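Local coordinates for protein trimethylamine-N-oxide reductase (Haemophilus influenzae, PDB 7L5I) that probably reduces S- and N-oxides such as trimethylamine N-oxide, using a molybdenum centre carried by two guanine dinucleotide pterin cofactors, at residues A[100-104]-A[478-484]; A[83-89]-A[498-503]. All blocks are in the same frame, centred on the assembly; numbering follows the deposited sequence.

Interaction 1 of 2, residues A[100-104]-A[478-484]; sequences DTTMR and FQKPDVV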
loop_
_atom_site.group_PDB
_atom_site.type_symbol
_atom_site.label_atom_id
_atom_site.label_comp_id
_atom_site.label_asym_id
_atom_site.label_seq_id
_atom_site.Cartn_x
_atom_site.Cartn_y
_atom_site.Cartn_z
ATOM N N ASP A 100 16.002 -10.237 28.679
ATOM C CA ASP A 100 16.246 -8.793 28.547
ATOM C C ASP A 100 15.861 -8.409 27.127
ATOM O O ASP A 100 16.611 -8.670 26.174
ATOM C CB ASP A 100 17.706 -8.451 28.825
ATOM C CG ASP A 100 18.031 -6.984 28.539
ATOM O OD1 ASP A 100 17.102 -6.201 28.240
ATOM O OD2 ASP A 100 19.226 -6.609 28.624
ATOM N N THR A 101 14.672 -7.840 26.966
ATOM C CA THR A 101 14.166 -7.597 25.612
ATOM C C THR A 101 14.813 -6.404 24.944
ATOM O O THR A 101 14.584 -6.190 23.747
ATOM C CB THR A 101 12.659 -7.387 25.653
ATOM O OG1 THR A 101 12.396 -6.269 26.498
ATOM C CG2 THR A 101 11.973 -8.625 26.186
ATOM N N THR A 102 15.623 -5.624 25.672
ATOM C CA THR A 102 16.354 -4.561 25.005
ATOM C C THR A 102 17.467 -5.108 24.134
ATOM O O THR A 102 18.086 -4.345 23.384
ATOM C CB THR A 102 16.948 -3.567 26.009
ATOM O OG1 THR A 102 18.022 -4.188 26.711
ATOM C CG2 THR A 102 15.884 -3.123 26.987
ATOM N N MET A 103 17.732 -6.407 24.210
ATOM C CA MET A 103 18.672 -7.038 23.306
ATOM C C MET A 103 18.059 -7.354 21.943
ATOM O O MET A 103 18.790 -7.775 21.049
ATOM C CB MET A 103 19.219 -8.319 23.936
ATOM C CG MET A 103 20.129 -8.073 25.131
ATOM S SD MET A 103 21.656 -7.239 24.660
ATOM C CE MET A 103 22.418 -8.461 23.592
ATOM N N ARG A 104 16.760 -7.143 21.748
ATOM C CA ARG A 104 16.192 -7.342 20.423
ATOM C C ARG A 104 16.859 -6.383 19.442
ATOM O O ARG A 104 17.037 -5.196 19.738
ATOM C CB ARG A 104 14.677 -7.133 20.440
ATOM C CG ARG A 104 13.947 -8.307 21.021
ATOM C CD ARG A 104 12.431 -8.103 21.136
ATOM N NE ARG A 104 11.856 -9.250 21.848
ATOM C CZ ARG A 104 10.902 -9.201 22.765
ATOM N NH1 ARG A 104 10.347 -8.055 23.125
ATOM N NH2 ARG A 104 10.485 -10.329 23.333
ATOM N N PHE A 478 8.683 -2.743 20.373
ATOM C CA PHE A 478 8.961 -4.166 20.243
ATOM C C PHE A 478 9.787 -4.719 21.382
ATOM O O PHE A 478 10.034 -5.930 21.406
ATOM C CB PHE A 478 9.649 -4.437 18.903
ATOM C CG PHE A 478 8.690 -4.863 17.850
ATOM C CD1 PHE A 478 7.733 -3.978 17.379
ATOM C CD2 PHE A 478 8.706 -6.153 17.358
ATOM C CE1 PHE A 478 6.803 -4.365 16.418
ATOM C CE2 PHE A 478 7.768 -6.554 16.388
ATOM C CZ PHE A 478 6.816 -5.666 15.931
ATOM N N GLN A 479 10.212 -3.881 22.320
ATOM C CA GLN A 479 10.780 -4.382 23.573
ATOM C C GLN A 479 9.722 -4.789 24.585
ATOM O O GLN A 479 10.063 -5.391 25.599
ATOM C CB GLN A 479 11.683 -3.328 24.202
ATOM C CG GLN A 479 12.855 -3.010 23.306
ATOM C CD GLN A 479 13.703 -1.858 23.793
ATOM O OE1 GLN A 479 13.330 -1.123 24.715
ATOM N NE2 GLN A 479 14.853 -1.689 23.165
ATOM N N LYS A 480 8.459 -4.503 24.338
ATOM C CA LYS A 480 7.442 -4.735 25.349
ATOM C C LYS A 480 6.948 -6.180 25.376
ATOM O O LYS A 480 6.712 -6.724 26.468
ATOM C CB LYS A 480 6.261 -3.782 25.140
ATOM C CG LYS A 480 6.577 -2.326 25.468
ATOM C CD LYS A 480 7.106 -2.195 26.891
ATOM C CE LYS A 480 7.039 -0.769 27.415
ATOM N NZ LYS A 480 7.593 -0.708 28.806
ATOM N N PRO A 481 6.781 -6.852 24.241
ATOM C CA PRO A 481 6.250 -8.218 24.299
ATOM C C PRO A 481 7.210 -9.193 24.959
ATOM O O PRO A 481 8.428 -9.019 24.927
ATOM C CB PRO A 481 6.030 -8.584 22.826
ATOM C CG PRO A 481 5.872 -7.251 22.104
ATOM C CD PRO A 481 6.818 -6.339 22.853
ATOM N N ASP A 482 6.621 -10.251 25.541
ATOM C CA ASP A 482 7.407 -11.364 26.060
ATOM C C ASP A 482 8.064 -12.166 24.941
ATOM O O ASP A 482 9.175 -12.668 25.108
ATOM C CB ASP A 482 6.531 -12.298 26.887
ATOM C CG ASP A 482 6.004 -11.664 28.158
ATOM O OD1 ASP A 482 6.530 -10.618 28.570
ATOM O OD2 ASP A 482 5.068 -12.243 28.762
ATOM N N VAL A 483 7.367 -12.354 23.815
ATOM C CA VAL A 483 7.890 -13.150 22.709
ATOM C C VAL A 483 7.484 -12.496 21.387
ATOM O O VAL A 483 6.359 -12.006 21.239
ATOM C CB VAL A 483 7.424 -14.617 22.805
ATOM C CG1 VAL A 483 5.908 -14.726 22.755
ATOM C CG2 VAL A 483 8.047 -15.432 21.724
ATOM N N VAL A 484 8.428 -12.464 20.440
ATOM C CA VAL A 484 8.226 -11.924 19.098
ATOM C C VAL A 484 8.688 -12.991 18.118
ATOM O O VAL A 484 9.854 -13.391 18.145
ATOM C CB VAL A 484 8.999 -10.609 18.866
ATOM C CG1 VAL A 484 8.845 -10.143 17.410
ATOM C CG2 VAL A 484 8.507 -9.527 19.820
HETATM O O HOH W 1 15.509 -3.224 21.193
#
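R104 drives its guanidinium into the bend of residues 478-484, where backbone carbonyls receive it. NH1 bonds to F478 O at 2.8 Å and also P481 O, and NH2 shares that second oxygen at 2.9 Å, so P481 O, lying in the guanidinium plane, is gripped end-on by both nitrogens. The chain reaches this far because it runs extended from CG to NE (chi2 176°, chi3 -174°). V484 CG2 sits over the centre of one face, 3.8 Å from R104 CZ, while T101 CG2 covers the rim of the opposite face. With D499 forming a salt bridge to NH2, the group is fixed in both tilt and rotation. T101 seals this tight end: its OG1 donates to Q479 O at 2.6 Å, in the carbonyl plane and on a lone pair. Toward T102 the packing slackens. The extended Q479 side chain passes T102, its NE2 3.7 Å from T102 CA, and a water links Q479 NE2 to R104 O. There D100 OD1 takes both N and OG1 of T102, an Asx turn opening the 3-10 segment 101-103. A buried arginine thus ties this turn to the loop leading into parallel strand 483-488 of the six-stranded mixed sheet.

Interaction 2 of 2, residues A[83-89]-A[498-503]; sequences VKCPMVR and ADIVLP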
loop_
_atom_site.group_PDB
_atom_site.type_symbol
_atom_site.label_atom_id
_atom_site.label_comp_id
_atom_site.label_asym_id
_atom_site.label_seq_id
_atom_site.Cartn_x
_atom_site.Cartn_y
_atom_site.Cartn_z
ATOM N N VAL A 83 16.804 -16.280 4.930
ATOM C CA VAL A 83 16.901 -17.026 6.178
ATOM C C VAL A 83 17.111 -18.497 5.840
ATOM O O VAL A 83 16.295 -19.112 5.146
ATOM C CB VAL A 83 15.654 -16.827 7.039
ATOM C CG1 VAL A 83 15.836 -17.501 8.414
ATOM C CG2 VAL A 83 15.331 -15.348 7.203
ATOM N N LYS A 84 18.224 -19.058 6.290
ATOM C CA LYS A 84 18.582 -20.402 5.845
ATOM C C LYS A 84 18.057 -21.498 6.763
ATOM O O LYS A 84 17.770 -22.606 6.290
ATOM C CB LYS A 84 20.106 -20.520 5.734
ATOM C CG LYS A 84 20.705 -19.543 4.744
ATOM C CD LYS A 84 22.178 -19.794 4.542
ATOM C CE LYS A 84 22.725 -18.966 3.371
ATOM N NZ LYS A 84 23.603 -17.867 3.834
ATOM N N CYS A 85 17.949 -21.227 8.063
ATOM C CA CYS A 85 17.565 -22.223 9.052
ATOM C C CYS A 85 16.826 -21.518 10.178
ATOM O O CYS A 85 16.958 -20.300 10.338
ATOM C CB CYS A 85 18.788 -22.950 9.626
ATOM S SG CYS A 85 20.022 -23.500 8.416
ATOM N N PRO A 86 16.054 -22.247 10.982
ATOM C CA PRO A 86 15.438 -21.630 12.174
ATOM C C PRO A 86 16.507 -21.059 13.096
ATOM O O PRO A 86 17.534 -21.684 13.334
ATOM C CB PRO A 86 14.686 -22.794 12.824
ATOM C CG PRO A 86 14.542 -23.837 11.732
ATOM C CD PRO A 86 15.745 -23.689 10.871
ATOM N N MET A 87 16.268 -19.844 13.592
ATOM C CA MET A 87 17.213 -19.132 14.446
ATOM C C MET A 87 16.471 -18.561 15.643
ATOM O O MET A 87 15.345 -18.068 15.503
ATOM C CB MET A 87 17.889 -17.975 13.716
ATOM C CG MET A 87 18.479 -18.333 12.402
ATOM S SD MET A 87 20.009 -19.243 12.578
ATOM C CE MET A 87 21.157 -17.982 12.850
ATOM N N VAL A 88 17.125 -18.587 16.799
ATOM C CA VAL A 88 16.613 -17.996 18.025
ATOM C C VAL A 88 17.682 -17.088 18.630
ATOM O O VAL A 88 18.867 -17.423 18.624
ATOM C CB VAL A 88 16.195 -19.092 19.033
ATOM C CG1 VAL A 88 15.591 -18.471 20.295
ATOM C CG2 VAL A 88 15.218 -20.038 18.384
ATOM N N ARG A 89 17.266 -15.940 19.153
ATOM C CA ARG A 89 18.200 -15.078 19.857
ATOM C C ARG A 89 18.860 -15.822 21.013
ATOM O O ARG A 89 18.188 -16.475 21.817
ATOM C CB ARG A 89 17.508 -13.851 20.476
ATOM C CG ARG A 89 17.166 -12.761 19.590
ATOM C CD ARG A 89 16.959 -11.483 20.408
ATOM N NE ARG A 89 15.910 -11.530 21.438
ATOM C CZ ARG A 89 16.115 -11.485 22.751
ATOM N NH1 ARG A 89 17.337 -11.414 23.255
ATOM N NH2 ARG A 89 15.080 -11.483 23.583
ATOM N N ALA A 498 13.357 -9.817 16.041
ATOM C CA ALA A 498 12.531 -10.863 16.632
ATOM C C ALA A 498 13.306 -11.667 17.679
ATOM O O ALA A 498 14.501 -11.489 17.889
ATOM C CB ALA A 498 12.001 -11.787 15.540
ATOM N N ASP A 499 12.586 -12.560 18.359
ATOM C CA ASP A 499 13.210 -13.568 19.209
ATOM C C ASP A 499 13.455 -14.871 18.462
ATOM O O ASP A 499 14.467 -15.546 18.687
ATOM C CB ASP A 499 12.320 -13.867 20.415
ATOM C CG ASP A 499 12.109 -12.679 21.285
ATOM O OD1 ASP A 499 13.083 -11.921 21.498
ATOM O OD2 ASP A 499 10.988 -12.522 21.796
ATOM N N ILE A 500 12.503 -15.238 17.615
ATOM C CA ILE A 500 12.494 -16.492 16.880
ATOM C C ILE A 500 12.181 -16.160 15.425
ATOM O O ILE A 500 11.181 -15.480 15.145
ATOM C CB ILE A 500 11.439 -17.465 17.429
ATOM C CG1 ILE A 500 11.696 -17.772 18.905
ATOM C CG2 ILE A 500 11.409 -18.727 16.578
ATOM C CD1 ILE A 500 10.481 -18.331 19.597
ATOM N N VAL A 501 13.032 -16.625 14.512
ATOM C CA VAL A 501 12.865 -16.399 13.078
ATOM C C VAL A 501 12.801 -17.749 12.386
ATOM O O VAL A 501 13.732 -18.560 12.506
ATOM C CB VAL A 501 13.988 -15.540 12.483
ATOM C CG1 VAL A 501 13.828 -15.396 10.951
ATOM C CG2 VAL A 501 13.986 -14.188 13.128
ATOM N N LEU A 502 11.713 -17.990 11.685
ATOM C CA LEU A 502 11.492 -19.250 10.983
ATOM C C LEU A 502 11.583 -19.020 9.481
ATOM O O LEU A 502 10.902 -18.136 8.942
ATOM C CB LEU A 502 10.120 -19.824 11.345
ATOM C CG LEU A 502 9.857 -20.051 12.835
ATOM C CD1 LEU A 502 8.496 -20.621 13.077
ATOM C CD2 LEU A 502 10.910 -20.947 13.467
ATOM N N PRO A 503 12.419 -19.780 8.772
ATOM C CA PRO A 503 12.616 -19.503 7.349
ATOM C C PRO A 503 11.433 -19.991 6.528
ATOM O O PRO A 503 11.045 -21.167 6.594
ATOM C CB PRO A 503 13.895 -20.274 7.009
ATOM C CG PRO A 503 13.917 -21.388 8.004
ATOM C CD PRO A 503 13.344 -20.813 9.269
#
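M87 and V501 form a hydrogen-bonded pair where strands 87-89 and 500-503 run antiparallel, adjoining members of a six-stranded mixed sheet. M87 N donates to V501 O at 3.0 Å, and V501 N returns a nearly straight bond (176°) to M87 O. The next pair, V88 with I500, is non-hydrogen-bonded; its side chains lie side by side on one face of the sheet, with CG1 of each in van der Waals contact and L120 of helix 114-131 packing against I500. V501 points to the other face, where its CG1 meets V83 CG1 at 3.9 Å. Beyond the paired residues P503 fills the corner made by 83-86: its CB lies 3.7 Å from V83 CG1, and its CD and CG rest against the C85-P86 peptide.

R89 closes the opposite end. Its backbone N binds D499 O, and its CB stays within van der Waals range of that same oxygen. CG, then CD, skirt A498 O, the former at 3.4 Å. The chain then bends at chi3 (-59°), which turns the guanidinium edge to the D499 carboxylate. S99 and D107 take NH2 and NH1, and R104 bonds to D499 OD2, so the carboxylate lies between two arginines that would probably stabilise its negative charge. The planes of the R89 and D499 groups stand 54° apart, and both R89 nitrogens converge on D499 OD1 at 2.9 Å: NE along the anti lone pair, NH2 from above the carboxylate plane.

How the interactions relate
The centres of interactions 1 and 2 lie 15 Å apart, on the same side of the chain's centre, and the two meet at D499. Its OD2 forms a salt bridge with R104 NH2 at 2.7 Å, so this carboxylate joins arginines from both contacts. Along the chain the order is 83-89, 100-104, 478-484, 498-503, interaction 2 thus enclosing interaction 1. Strands 483-488 and 500-503 are sequential and adjacent in the six-stranded sheet, with strand 87-89 beyond the latter. Early and late parts of the molybdopterin oxidoreductase region are thereby brought together in one sheet, whose L502 and neighbouring F478 side chains come within about 8 and 11 Å of bound cofactor.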